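Local coordinates for RNase NGR3 (Nicotiana glutinosa, PDB 1VD1), which probably cleaves RNA as an endonuclease of the RNase T2 family and binds purine nucleotides in two separate pockets, at residues A[14-19]-A[41-46]. Residues are numbered along the deposited sequence; the frame is centred on the assembly and turned at random.
Sequences VQQWPA and SIHGLW. With AMP (adenosine monophosphate), chain B; AMP (adenosine monophosphate), chain C.
The carbonyl oxygen of V14 takes two backbone N-H groups at once: H43 N lies 2.8 Å from V14 O, and G44 N reaches V14 O from 3.2 Å. Two residues facing one make this a classic beta bulge in the antiparallel pairing of strands 10-16 and 41-48, part of the central sheet of the RNase T2 fold. Beyond the bulge regular pairing resumes, with Q16 and S41 exchanging backbone bonds in both directions. Q15 points to the face opposite V14 and Q16, where its NE2 is hydrogen-bonded to S123.

The bulge brings H43, a predicted active-site residue, onto the nucleotide-binding face. CG anti to the backbone N (chi1 -180°) sets its imidazole with W46 CZ2 over one face and the chain C AMP on the opposite one; H43 ND1 is hydrogen-bonded to Q175, while H43 NE2 lies 3.3 Å from O3P of the chain B AMP. G44 suits the next position because a CB there would collide with the indole nitrogen of W46. Beside H43, the extended chain of Q16 carries its amide close to N6 and N7 of the chain C AMP.

The adenine of the chain B AMP lies over one indole face of W46, offset toward the rim, and V14 over the opposite one. With W46 replaced by an alanine, that adenine is likely to lose the flat surface it lies against, and E97 the indole N-H bonded to it. Branched V14 suits the spot, since its second methyl, anti to the carbonyl carbon, makes a CH-pi contact: V14 CG2 sits 3.7 Å from the centroid of W46's six-membered ring, 17° off the normal.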
ATOM      1  N   VAL A  14       3.174   0.919  -2.308  1.00 10.99           N
ATOM      2  CA  VAL A  14       2.517  -0.268  -1.798  1.00 12.59           C
ATOM      3  C   VAL A  14       1.186  -0.001  -1.121  1.00 12.91           C
ATOM      4  O   VAL A  14       1.099   0.784  -0.176  1.00 11.77           O
ATOM      5  CB  VAL A  14       3.459  -0.995  -0.812  1.00 13.03           C
ATOM      6  CG1 VAL A  14       2.926  -2.377  -0.477  1.00 11.38           C
ATOM      7  CG2 VAL A  14       4.858  -1.090  -1.432  1.00 11.68           C
ATOM      8  N   GLN A  15       0.145  -0.643  -1.640  1.00 14.81           N
ATOM      9  CA  GLN A  15      -1.189  -0.521  -1.076  1.00 14.05           C
ATOM     10  C   GLN A  15      -1.550  -1.863  -0.468  1.00 14.87           C
ATOM     11  O   GLN A  15      -0.972  -2.892  -0.807  1.00 14.22           O
ATOM     12  CB  GLN A  15      -2.196  -0.131  -2.149  1.00 15.08           C
ATOM     13  CG  GLN A  15      -1.886   1.222  -2.761  1.00 16.71           C
ATOM     14  CD  GLN A  15      -2.870   1.604  -3.839  1.00 18.67           C
ATOM     15  OE1 GLN A  15      -4.034   1.914  -3.560  1.00 20.23           O
ATOM     16  NE2 GLN A  15      -2.411   1.577  -5.081  1.00 16.11           N
ATOM     17  N   GLN A  16      -2.529  -1.853   0.422  1.00 14.73           N
ATOM     18  CA  GLN A  16      -2.924  -3.066   1.103  1.00 14.72           C
ATOM     19  C   GLN A  16      -4.440  -3.201   1.113  1.00 17.86           C
ATOM     20  O   GLN A  16      -5.162  -2.216   0.956  1.00 18.42           O
ATOM     21  CB  GLN A  16      -2.376  -2.994   2.527  1.00 18.05           C
ATOM     22  CG  GLN A  16      -2.758  -4.115   3.470  1.00 20.49           C
ATOM     23  CD  GLN A  16      -2.104  -3.930   4.821  1.00 22.85           C
ATOM     24  OE1 GLN A  16      -0.889  -4.083   4.960  1.00 23.53           O
ATOM     25  NE2 GLN A  16      -2.902  -3.573   5.824  1.00 22.94           N
ATOM     26  N   TRP A  17      -4.913  -4.433   1.254  1.00 16.29           N
ATOM     27  CA  TRP A  17      -6.345  -4.689   1.334  1.00 18.68           C
ATOM     28  C   TRP A  17      -6.546  -4.900   2.830  1.00 17.59           C
ATOM     29  O   TRP A  17      -6.162  -5.933   3.377  1.00 17.67           O
ATOM     30  CB  TRP A  17      -6.707  -5.955   0.552  1.00 18.73           C
ATOM     31  CG  TRP A  17      -8.176  -6.236   0.540  1.00 17.45           C
ATOM     32  CD1 TRP A  17      -8.799  -7.363   0.987  1.00 17.26           C
ATOM     33  CD2 TRP A  17      -9.210  -5.365   0.074  1.00 18.40           C
ATOM     34  NE1 TRP A  17     -10.161  -7.248   0.832  1.00 17.49           N
ATOM     35  CE2 TRP A  17     -10.441  -6.030   0.275  1.00 18.29           C
ATOM     36  CE3 TRP A  17      -9.217  -4.086  -0.495  1.00 18.85           C
ATOM     37  CZ2 TRP A  17     -11.668  -5.456  -0.070  1.00 18.21           C
ATOM     38  CZ3 TRP A  17     -10.439  -3.514  -0.838  1.00 20.21           C
ATOM     39  CH2 TRP A  17     -11.647  -4.203  -0.622  1.00 17.66           C
ATOM     40  N   PRO A  18      -7.143  -3.916   3.521  1.00 19.65           N
ATOM     41  CA  PRO A  18      -7.361  -4.033   4.966  1.00 20.21           C
ATOM     42  C   PRO A  18      -7.940  -5.358   5.443  1.00 20.64           C
ATOM     43  O   PRO A  18      -7.479  -5.924   6.433  1.00 20.83           O
ATOM     44  CB  PRO A  18      -8.283  -2.854   5.271  1.00 21.36           C
ATOM     45  CG  PRO A  18      -7.859  -1.838   4.269  1.00 22.38           C
ATOM     46  CD  PRO A  18      -7.737  -2.669   3.004  1.00 19.85           C
ATOM     47  N   ALA A  19      -8.947  -5.852   4.734  1.00 22.36           N
ATOM     48  CA  ALA A  19      -9.594  -7.100   5.111  1.00 23.42           C
ATOM     49  C   ALA A  19      -8.627  -8.276   5.206  1.00 24.67           C
ATOM     50  O   ALA A  19      -8.806  -9.170   6.038  1.00 24.35           O
ATOM     51  CB  ALA A  19     -10.714  -7.414   4.124  1.00 25.15           C
ATOM     52  N   SER A  41      -5.877   0.524   1.052  1.00 17.40           N
ATOM     53  CA  SER A  41      -5.247   1.567   1.845  1.00 17.88           C
ATOM     54  C   SER A  41      -3.766   1.663   1.499  1.00 17.61           C
ATOM     55  O   SER A  41      -3.232   0.829   0.772  1.00 17.07           O
ATOM     56  CB  SER A  41      -5.397   1.257   3.334  1.00 19.27           C
ATOM     57  OG  SER A  41      -4.765   0.027   3.656  1.00 23.95           O
ATOM     58  N   ILE A  42      -3.108   2.688   2.020  1.00 16.04           N
ATOM     59  CA  ILE A  42      -1.692   2.870   1.764  1.00 15.63           C
ATOM     60  C   ILE A  42      -0.864   2.161   2.826  1.00 16.61           C
ATOM     61  O   ILE A  42      -1.202   2.188   4.010  1.00 16.50           O
ATOM     62  CB  ILE A  42      -1.318   4.374   1.796  1.00 16.14           C
ATOM     63  CG1 ILE A  42      -2.117   5.132   0.730  1.00 18.19           C
ATOM     64  CG2 ILE A  42       0.188   4.556   1.579  1.00 17.75           C
ATOM     65  CD1 ILE A  42      -2.104   6.638   0.919  1.00 16.54           C
ATOM     66  N   HIS A  43       0.198   1.480   2.407  1.00 15.23           N
ATOM     67  CA  HIS A  43       1.090   0.888   3.386  1.00 16.70           C
ATOM     68  C   HIS A  43       2.299   1.818   3.362  1.00 17.36           C
ATOM     69  O   HIS A  43       2.698   2.363   4.393  1.00 17.78           O
ATOM     70  CB  HIS A  43       1.514  -0.535   3.024  1.00 18.34           C
ATOM     71  CG  HIS A  43       2.434  -1.153   4.034  1.00 19.68           C
ATOM     72  ND1 HIS A  43       2.716  -2.500   4.066  1.00 22.05           N
ATOM     73  CD2 HIS A  43       3.156  -0.595   5.037  1.00 21.20           C
ATOM     74  CE1 HIS A  43       3.572  -2.749   5.040  1.00 22.20           C
ATOM     75  NE2 HIS A  43       3.857  -1.609   5.645  1.00 24.61           N
ATOM     76  N   GLY A  44       2.867   2.028   2.176  1.00 15.03           N
ATOM     77  CA  GLY A  44       4.008   2.918   2.094  1.00 16.04           C
ATOM     78  C   GLY A  44       4.455   3.311   0.702  1.00 14.14           C
ATOM     79  O   GLY A  44       3.978   2.781  -0.304  1.00 14.44           O
ATOM     80  N   LEU A  45       5.359   4.281   0.665  1.00 12.17           N
ATOM     81  CA  LEU A  45       5.949   4.790  -0.573  1.00 12.41           C
ATOM     82  C   LEU A  45       7.431   4.591  -0.289  1.00 12.68           C
ATOM     83  O   LEU A  45       8.035   5.348   0.478  1.00 12.87           O
ATOM     84  CB  LEU A  45       5.614   6.271  -0.746  1.00 14.67           C
ATOM     85  CG  LEU A  45       6.160   6.967  -1.995  1.00 16.87           C
ATOM     86  CD1 LEU A  45       5.747   6.192  -3.242  1.00 14.62           C
ATOM     87  CD2 LEU A  45       5.638   8.408  -2.046  1.00 14.83           C
ATOM     88  N   TRP A  46       8.012   3.566  -0.902  1.00 12.21           N
ATOM     89  CA  TRP A  46       9.398   3.215  -0.630  1.00 11.69           C
ATOM     90  C   TRP A  46      10.480   3.422  -1.680  1.00 12.82           C
ATOM     91  O   TRP A  46      10.446   2.806  -2.743  1.00 12.84           O
ATOM     92  CB  TRP A  46       9.483   1.741  -0.215  1.00 13.24           C
ATOM     93  CG  TRP A  46       8.477   1.278   0.797  1.00 14.71           C
ATOM     94  CD1 TRP A  46       7.932   2.003   1.815  1.00 15.68           C
ATOM     95  CD2 TRP A  46       7.952  -0.051   0.922  1.00 15.74           C
ATOM     96  NE1 TRP A  46       7.105   1.204   2.575  1.00 15.99           N
ATOM     97  CE2 TRP A  46       7.099  -0.060   2.045  1.00 16.90           C
ATOM     98  CE3 TRP A  46       8.124  -1.235   0.194  1.00 18.11           C
ATOM     99  CZ2 TRP A  46       6.415  -1.208   2.457  1.00 18.85           C
ATOM    100  CZ3 TRP A  46       7.444  -2.383   0.606  1.00 18.96           C
ATOM    101  CH2 TRP A  46       6.600  -2.355   1.724  1.00 19.35           C
TER
HETATM  102  P   AMP B 295       8.089  -1.234   6.445  1.00 25.06           P
HETATM  103  O1P AMP B 295       8.018  -1.195   7.916  1.00 26.84           O
HETATM  104  O2P AMP B 295       9.441  -0.865   5.916  1.00 27.28           O
HETATM  105  O3P AMP B 295       6.974  -0.409   5.794  1.00 24.45           O
HETATM  106  O5' AMP B 295       7.827  -2.811   6.114  1.00 28.66           O
HETATM  107  C5' AMP B 295       7.648  -3.253   4.757  1.00 34.39           C
HETATM  108  C4' AMP B 295       8.051  -4.749   4.698  1.00 36.14           C
HETATM  109  O4' AMP B 295       8.615  -5.009   3.367  1.00 36.54           O
HETATM  110  C3' AMP B 295       9.214  -5.181   5.828  1.00 38.52           C
HETATM  111  O3' AMP B 295       8.834  -6.578   6.261  1.00 41.48           O
HETATM  112  C2' AMP B 295      10.549  -5.081   4.934  1.00 39.88           C
HETATM  113  O2' AMP B 295      11.447  -6.165   5.095  1.00 41.79           O
HETATM  114  C1' AMP B 295      10.056  -5.050   3.382  1.00 39.24           C
HETATM  115  N9  AMP B 295      10.548  -3.840   2.672  1.00 37.99           N
HETATM  116  C8  AMP B 295      10.814  -2.557   3.198  1.00 38.38           C
HETATM  117  N7  AMP B 295      11.218  -1.605   2.333  1.00 37.47           N
HETATM  118  C5  AMP B 295      11.229  -2.369   1.165  1.00 36.56           C
HETATM  119  C6  AMP B 295      11.564  -2.006  -0.161  1.00 35.57           C
HETATM  120  N6  AMP B 295      11.953  -0.702  -0.403  1.00 32.73           N
HETATM  121  N1  AMP B 295      11.472  -3.030  -1.119  1.00 36.04           N
HETATM  122  C2  AMP B 295      11.085  -4.294  -0.817  1.00 36.18           C
HETATM  123  N3  AMP B 295      10.769  -4.729   0.426  1.00 36.38           N
HETATM  124  C4  AMP B 295      10.841  -3.730   1.352  1.00 36.88           C
HETATM  125  P   AMP C 296       4.014  -7.321   6.461  1.00 52.93           P
HETATM  126  O1P AMP C 296       4.786  -8.309   5.695  1.00 54.99           O
HETATM  127  O2P AMP C 296       3.051  -7.948   7.413  1.00 54.33           O
HETATM  128  O3P AMP C 296       3.328  -6.300   5.549  1.00 53.39           O
HETATM  129  O5' AMP C 296       5.164  -6.550   7.348  1.00 51.93           O
HETATM  130  C5' AMP C 296       5.059  -5.111   7.579  1.00 48.03           C
HETATM  131  C4' AMP C 296       5.078  -4.859   9.118  1.00 44.60           C
HETATM  132  O4' AMP C 296       4.231  -3.678   9.386  1.00 43.77           O
HETATM  133  C3' AMP C 296       4.462  -6.128  10.031  1.00 43.22           C
HETATM  134  O3' AMP C 296       5.294  -6.138  11.297  1.00 43.39           O
HETATM  135  C2' AMP C 296       2.950  -5.629  10.212  1.00 42.03           C
HETATM  136  O2' AMP C 296       2.360  -5.957  11.458  1.00 42.77           O
HETATM  137  C1' AMP C 296       3.015  -4.018  10.077  1.00 40.19           C
HETATM  138  N9  AMP C 296       1.871  -3.506   9.289  1.00 36.56           N
HETATM  139  C8  AMP C 296       1.497  -3.832   7.969  1.00 35.42           C
HETATM  140  N7  AMP C 296       0.319  -3.344   7.529  1.00 33.10           N
HETATM  141  C5  AMP C 296      -0.029  -2.577   8.643  1.00 31.60           C
HETATM  142  C6  AMP C 296      -1.176  -1.782   8.897  1.00 31.68           C
HETATM  143  N6  AMP C 296      -2.158  -1.701   7.932  1.00 26.31           N
HETATM  144  N1  AMP C 296      -1.206  -1.137  10.138  1.00 29.73           N
HETATM  145  C2  AMP C 296      -0.189  -1.194  11.027  1.00 30.75           C
HETATM  146  N3  AMP C 296       0.934  -1.926  10.872  1.00 31.60           N
HETATM  147  C4  AMP C 296       0.934  -2.613   9.692  1.00 33.69           C